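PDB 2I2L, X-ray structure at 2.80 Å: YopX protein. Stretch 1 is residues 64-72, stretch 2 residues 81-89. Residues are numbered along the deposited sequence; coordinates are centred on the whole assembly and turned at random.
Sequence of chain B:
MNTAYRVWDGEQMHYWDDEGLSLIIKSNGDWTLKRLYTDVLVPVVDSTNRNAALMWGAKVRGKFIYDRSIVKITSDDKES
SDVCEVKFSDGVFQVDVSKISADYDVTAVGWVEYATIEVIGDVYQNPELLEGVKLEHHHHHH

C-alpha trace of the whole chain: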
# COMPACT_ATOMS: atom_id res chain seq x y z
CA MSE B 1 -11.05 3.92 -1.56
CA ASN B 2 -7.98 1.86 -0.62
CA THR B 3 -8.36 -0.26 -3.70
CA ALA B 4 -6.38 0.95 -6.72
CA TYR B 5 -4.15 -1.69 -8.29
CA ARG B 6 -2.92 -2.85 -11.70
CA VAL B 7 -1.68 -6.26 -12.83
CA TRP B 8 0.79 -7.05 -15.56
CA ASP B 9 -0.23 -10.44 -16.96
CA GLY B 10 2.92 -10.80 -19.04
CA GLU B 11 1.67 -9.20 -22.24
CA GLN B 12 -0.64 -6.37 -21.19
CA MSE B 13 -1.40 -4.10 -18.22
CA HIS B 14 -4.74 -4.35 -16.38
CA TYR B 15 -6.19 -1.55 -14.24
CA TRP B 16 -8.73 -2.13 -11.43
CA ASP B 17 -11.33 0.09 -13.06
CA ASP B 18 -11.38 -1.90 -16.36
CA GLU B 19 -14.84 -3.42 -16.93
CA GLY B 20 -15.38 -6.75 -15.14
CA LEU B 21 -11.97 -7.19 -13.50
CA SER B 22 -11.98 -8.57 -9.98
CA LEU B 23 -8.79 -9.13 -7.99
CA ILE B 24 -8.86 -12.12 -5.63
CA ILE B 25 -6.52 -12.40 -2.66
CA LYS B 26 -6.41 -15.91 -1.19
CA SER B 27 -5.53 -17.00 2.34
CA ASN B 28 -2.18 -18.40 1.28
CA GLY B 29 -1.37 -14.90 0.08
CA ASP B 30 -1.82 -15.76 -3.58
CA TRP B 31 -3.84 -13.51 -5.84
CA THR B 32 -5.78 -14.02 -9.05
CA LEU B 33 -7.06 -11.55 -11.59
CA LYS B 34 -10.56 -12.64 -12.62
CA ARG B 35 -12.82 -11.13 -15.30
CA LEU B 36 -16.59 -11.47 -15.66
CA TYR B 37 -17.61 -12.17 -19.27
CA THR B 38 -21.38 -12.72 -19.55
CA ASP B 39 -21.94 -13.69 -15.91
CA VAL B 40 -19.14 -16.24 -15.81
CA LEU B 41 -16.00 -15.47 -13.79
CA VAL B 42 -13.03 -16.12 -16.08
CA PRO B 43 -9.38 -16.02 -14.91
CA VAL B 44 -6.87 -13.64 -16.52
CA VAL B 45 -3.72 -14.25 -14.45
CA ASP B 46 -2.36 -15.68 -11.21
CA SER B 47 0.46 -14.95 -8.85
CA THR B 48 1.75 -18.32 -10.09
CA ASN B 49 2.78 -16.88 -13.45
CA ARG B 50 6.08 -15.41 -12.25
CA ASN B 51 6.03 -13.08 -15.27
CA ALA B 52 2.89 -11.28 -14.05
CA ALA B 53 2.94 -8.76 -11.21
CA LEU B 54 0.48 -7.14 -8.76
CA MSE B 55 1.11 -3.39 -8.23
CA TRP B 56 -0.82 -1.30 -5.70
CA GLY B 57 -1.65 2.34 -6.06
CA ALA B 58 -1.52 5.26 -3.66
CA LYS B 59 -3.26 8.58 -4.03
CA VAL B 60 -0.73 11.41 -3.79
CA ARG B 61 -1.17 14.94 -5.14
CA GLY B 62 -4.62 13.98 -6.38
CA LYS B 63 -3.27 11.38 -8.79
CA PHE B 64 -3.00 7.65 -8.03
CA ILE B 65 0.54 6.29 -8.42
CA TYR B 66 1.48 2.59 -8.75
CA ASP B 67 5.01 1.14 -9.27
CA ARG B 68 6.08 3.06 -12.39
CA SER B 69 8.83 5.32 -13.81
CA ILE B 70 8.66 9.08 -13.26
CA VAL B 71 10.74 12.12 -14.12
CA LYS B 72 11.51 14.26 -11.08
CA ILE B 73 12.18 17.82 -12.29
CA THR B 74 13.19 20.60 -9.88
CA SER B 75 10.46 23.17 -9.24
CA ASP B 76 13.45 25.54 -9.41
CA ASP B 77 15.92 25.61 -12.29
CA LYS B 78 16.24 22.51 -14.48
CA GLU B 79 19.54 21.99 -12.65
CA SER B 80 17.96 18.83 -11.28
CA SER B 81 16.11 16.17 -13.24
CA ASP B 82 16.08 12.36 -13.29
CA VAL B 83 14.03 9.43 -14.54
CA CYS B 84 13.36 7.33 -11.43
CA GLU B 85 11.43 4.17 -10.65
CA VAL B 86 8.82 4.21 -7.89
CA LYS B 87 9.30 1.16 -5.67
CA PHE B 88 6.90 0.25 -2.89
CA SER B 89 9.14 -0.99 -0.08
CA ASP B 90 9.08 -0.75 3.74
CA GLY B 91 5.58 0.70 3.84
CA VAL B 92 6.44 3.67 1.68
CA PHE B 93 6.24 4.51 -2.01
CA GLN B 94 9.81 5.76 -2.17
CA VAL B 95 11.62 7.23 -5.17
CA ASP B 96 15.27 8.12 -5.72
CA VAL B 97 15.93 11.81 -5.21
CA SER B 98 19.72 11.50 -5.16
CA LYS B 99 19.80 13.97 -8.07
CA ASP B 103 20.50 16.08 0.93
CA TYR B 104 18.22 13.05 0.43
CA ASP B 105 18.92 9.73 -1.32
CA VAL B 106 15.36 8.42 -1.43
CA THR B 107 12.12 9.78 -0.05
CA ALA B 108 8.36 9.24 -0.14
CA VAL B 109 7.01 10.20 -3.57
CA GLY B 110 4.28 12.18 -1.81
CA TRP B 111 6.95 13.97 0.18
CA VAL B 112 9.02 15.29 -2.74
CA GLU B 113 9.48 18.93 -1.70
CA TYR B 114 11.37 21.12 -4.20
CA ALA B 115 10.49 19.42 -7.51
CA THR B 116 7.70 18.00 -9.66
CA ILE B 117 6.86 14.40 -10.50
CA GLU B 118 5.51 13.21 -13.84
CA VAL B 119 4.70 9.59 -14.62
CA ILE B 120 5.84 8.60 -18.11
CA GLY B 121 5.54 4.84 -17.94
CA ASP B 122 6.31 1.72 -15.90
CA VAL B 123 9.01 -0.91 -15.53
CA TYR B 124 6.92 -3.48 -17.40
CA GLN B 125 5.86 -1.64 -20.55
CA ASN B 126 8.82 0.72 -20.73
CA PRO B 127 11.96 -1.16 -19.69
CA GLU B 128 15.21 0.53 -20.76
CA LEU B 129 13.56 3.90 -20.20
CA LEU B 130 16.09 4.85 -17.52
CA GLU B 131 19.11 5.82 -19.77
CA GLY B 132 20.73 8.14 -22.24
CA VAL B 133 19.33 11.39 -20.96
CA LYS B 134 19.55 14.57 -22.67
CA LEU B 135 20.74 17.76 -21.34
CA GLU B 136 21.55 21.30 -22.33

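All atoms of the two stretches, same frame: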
# COMPACT_ATOMS: atom_id res chain seq x y z
N PHE B 64 -3.29 8.96 -8.62
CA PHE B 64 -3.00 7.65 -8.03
C PHE B 64 -1.68 7.21 -8.68
O PHE B 64 -1.52 7.35 -9.89
CB PHE B 64 -4.10 6.65 -8.38
CG PHE B 64 -4.97 6.28 -7.22
CD1 PHE B 64 -6.35 6.41 -7.31
CD2 PHE B 64 -4.40 5.81 -6.04
CE1 PHE B 64 -7.17 6.07 -6.22
CE2 PHE B 64 -5.20 5.48 -4.95
CZ PHE B 64 -6.59 5.61 -5.04
N ILE B 65 -0.74 6.72 -7.88
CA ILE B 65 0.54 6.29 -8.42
C ILE B 65 0.80 4.85 -8.01
O ILE B 65 0.64 4.50 -6.84
CB ILE B 65 1.68 7.24 -7.94
CG1 ILE B 65 2.74 7.38 -9.03
CG2 ILE B 65 2.32 6.71 -6.69
CD1 ILE B 65 3.75 8.52 -8.78
N TYR B 66 1.19 4.02 -8.97
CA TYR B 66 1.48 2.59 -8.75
C TYR B 66 3.01 2.39 -8.70
O TYR B 66 3.70 3.21 -8.11
CB TYR B 66 0.84 1.77 -9.86
CG TYR B 66 -0.66 1.98 -9.99
CD1 TYR B 66 -1.57 1.12 -9.34
CD2 TYR B 66 -1.18 3.02 -10.76
CE1 TYR B 66 -2.94 1.29 -9.46
CE2 TYR B 66 -2.55 3.20 -10.89
CZ TYR B 66 -3.43 2.33 -10.24
OH TYR B 66 -4.80 2.51 -10.38
N ASP B 67 3.55 1.33 -9.31
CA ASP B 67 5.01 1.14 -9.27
C ASP B 67 5.72 1.39 -10.60
O ASP B 67 6.44 0.54 -11.12
CB ASP B 67 5.31 -0.25 -8.76
CG ASP B 67 4.79 -0.46 -7.35
OD1 ASP B 67 3.55 -0.38 -7.19
OD2 ASP B 67 5.61 -0.67 -6.42
N ARG B 68 5.55 2.62 -11.10
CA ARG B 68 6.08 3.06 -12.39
C ARG B 68 7.33 3.94 -12.40
O ARG B 68 7.97 4.16 -11.37
CB ARG B 68 4.96 3.80 -13.12
CG ARG B 68 4.45 4.98 -12.34
CD ARG B 68 3.04 4.78 -11.85
NE ARG B 68 2.06 4.97 -12.92
CZ ARG B 68 0.79 5.33 -12.72
NH1 ARG B 68 0.34 5.54 -11.49
NH2 ARG B 68 -0.04 5.49 -13.75
N SER B 69 7.67 4.44 -13.60
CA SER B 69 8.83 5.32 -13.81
C SER B 69 8.34 6.77 -13.87
O SER B 69 7.33 7.06 -14.50
CB SER B 69 9.54 4.99 -15.14
OG SER B 69 10.02 3.66 -15.18
N ILE B 70 9.06 7.68 -13.23
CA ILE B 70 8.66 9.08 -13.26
C ILE B 70 9.88 9.96 -13.46
O ILE B 70 11.01 9.54 -13.22
CB ILE B 70 7.92 9.52 -11.95
CG1 ILE B 70 8.78 9.23 -10.72
CG2 ILE B 70 6.62 8.80 -11.81
CD1 ILE B 70 9.67 10.38 -10.30
N VAL B 71 9.64 11.19 -13.91
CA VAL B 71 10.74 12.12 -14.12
C VAL B 71 10.66 13.28 -13.13
O VAL B 71 9.88 14.21 -13.30
CB VAL B 71 10.74 12.68 -15.58
CG1 VAL B 71 9.37 13.27 -15.92
CG2 VAL B 71 11.84 13.73 -15.74
N LYS B 72 11.48 13.21 -12.09
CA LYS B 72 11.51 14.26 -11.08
C LYS B 72 12.28 15.46 -11.64
O LYS B 72 13.47 15.36 -11.96
CB LYS B 72 12.16 13.74 -9.80
N SER B 81 17.11 16.97 -12.56
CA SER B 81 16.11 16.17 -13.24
C SER B 81 16.60 14.74 -13.13
O SER B 81 17.78 14.51 -12.85
CB SER B 81 15.99 16.58 -14.69
N ASP B 82 15.71 13.78 -13.35
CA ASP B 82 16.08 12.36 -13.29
C ASP B 82 14.87 11.48 -13.55
O ASP B 82 13.75 11.78 -13.14
CB ASP B 82 16.67 12.01 -11.92
CG ASP B 82 17.40 10.68 -11.92
OD1 ASP B 82 17.13 9.82 -12.79
OD2 ASP B 82 18.25 10.47 -11.03
N VAL B 83 15.10 10.38 -14.26
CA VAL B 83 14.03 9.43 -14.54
C VAL B 83 14.23 8.40 -13.43
O VAL B 83 15.29 7.76 -13.36
CB VAL B 83 14.22 8.78 -15.92
CG1 VAL B 83 13.08 7.82 -16.20
CG2 VAL B 83 14.28 9.86 -16.99
N CYS B 84 13.24 8.26 -12.54
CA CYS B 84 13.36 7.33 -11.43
C CYS B 84 12.19 6.40 -11.28
O CYS B 84 11.05 6.78 -11.55
CB CYS B 84 13.56 8.09 -10.12
SG CYS B 84 15.09 9.03 -10.07
N GLU B 85 12.47 5.18 -10.84
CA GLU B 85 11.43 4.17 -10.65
C GLU B 85 10.86 4.22 -9.24
O GLU B 85 11.60 4.28 -8.26
CB GLU B 85 12.00 2.77 -10.92
CG GLU B 85 11.23 1.63 -10.27
CD GLU B 85 11.77 0.26 -10.67
OE1 GLU B 85 13.00 0.13 -10.82
OE2 GLU B 85 10.96 -0.68 -10.84
N VAL B 86 9.53 4.19 -9.15
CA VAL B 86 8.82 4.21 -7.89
C VAL B 86 8.68 2.78 -7.39
O VAL B 86 8.00 1.95 -8.01
CB VAL B 86 7.42 4.83 -8.06
CG1 VAL B 86 6.67 4.79 -6.75
CG2 VAL B 86 7.55 6.25 -8.57
N LYS B 87 9.34 2.49 -6.27
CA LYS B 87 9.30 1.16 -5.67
C LYS B 87 8.49 1.25 -4.38
O LYS B 87 8.58 2.23 -3.64
CB LYS B 87 10.71 0.67 -5.30
CG LYS B 87 11.80 0.89 -6.35
CD LYS B 87 13.08 0.18 -5.90
CE LYS B 87 14.25 0.39 -6.86
NZ LYS B 87 14.77 1.79 -6.81
N PHE B 88 7.68 0.24 -4.11
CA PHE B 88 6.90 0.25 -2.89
C PHE B 88 7.58 -0.74 -1.95
O PHE B 88 7.40 -1.96 -2.07
CB PHE B 88 5.46 -0.16 -3.18
CG PHE B 88 4.60 -0.24 -1.96
CD1 PHE B 88 4.67 0.73 -0.97
CD2 PHE B 88 3.70 -1.29 -1.80
CE1 PHE B 88 3.87 0.66 0.16
CE2 PHE B 88 2.90 -1.37 -0.67
CZ PHE B 88 2.98 -0.38 0.31
N SER B 89 8.38 -0.19 -1.04
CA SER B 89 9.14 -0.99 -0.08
C SER B 89 9.15 -0.37 1.32
O SER B 89 9.23 0.86 1.45
CB SER B 89 10.57 -1.15 -0.58
OG SER B 89 11.41 -1.61 0.46
O HOH W 1 7.71 -1.82 -10.45

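What holds the two stretches together? Chiefly backbone hydrogen bonds between two antiparallel strands, in which Ser69, Ile70 and Val71 run beside Glu85, Cys84 and Val83. At the centre, Ile70 and Cys84 satisfy each other's main chains: Ile70 N donates to Cys84 O at 2.8 Å, and Cys84 N to Ile70 O at 2.7 Å, both nearly straight. Val86 N extends the ladder, donating to Arg68 O at 2.7 Å.

Does the pairing stay as good at the other end? It loosens there. Lys72 N reaches Asp82 O at 2.9 Å but with a bent angle of 131°, and the return bond from Asp82 N to Lys72 O, 3.1 Å, is weak.

How do Ser69 and Val71 fit between these bonds? They sit opposite Glu85 and Val83 in non-hydrogen-bonded pairs, where the CA atoms close to 4.3 Å in each pair. Carbonyls already accepting N-H groups also receive CA-H contacts, as from Val71 CA to Asp82 O at 3.2 Å.

What satisfies the polar groups around Asp67? A water donates to Asp67 O at 2.8 Å and, weakly, to Glu85 OE2 at 3.5 Å, linking the stretches. Asp67 OD2 lies 3.2 Å from Phe88 N. Nearby, Val86 adds apolar packing, its CG2 lying 3.9 Å from Ile70 CG1.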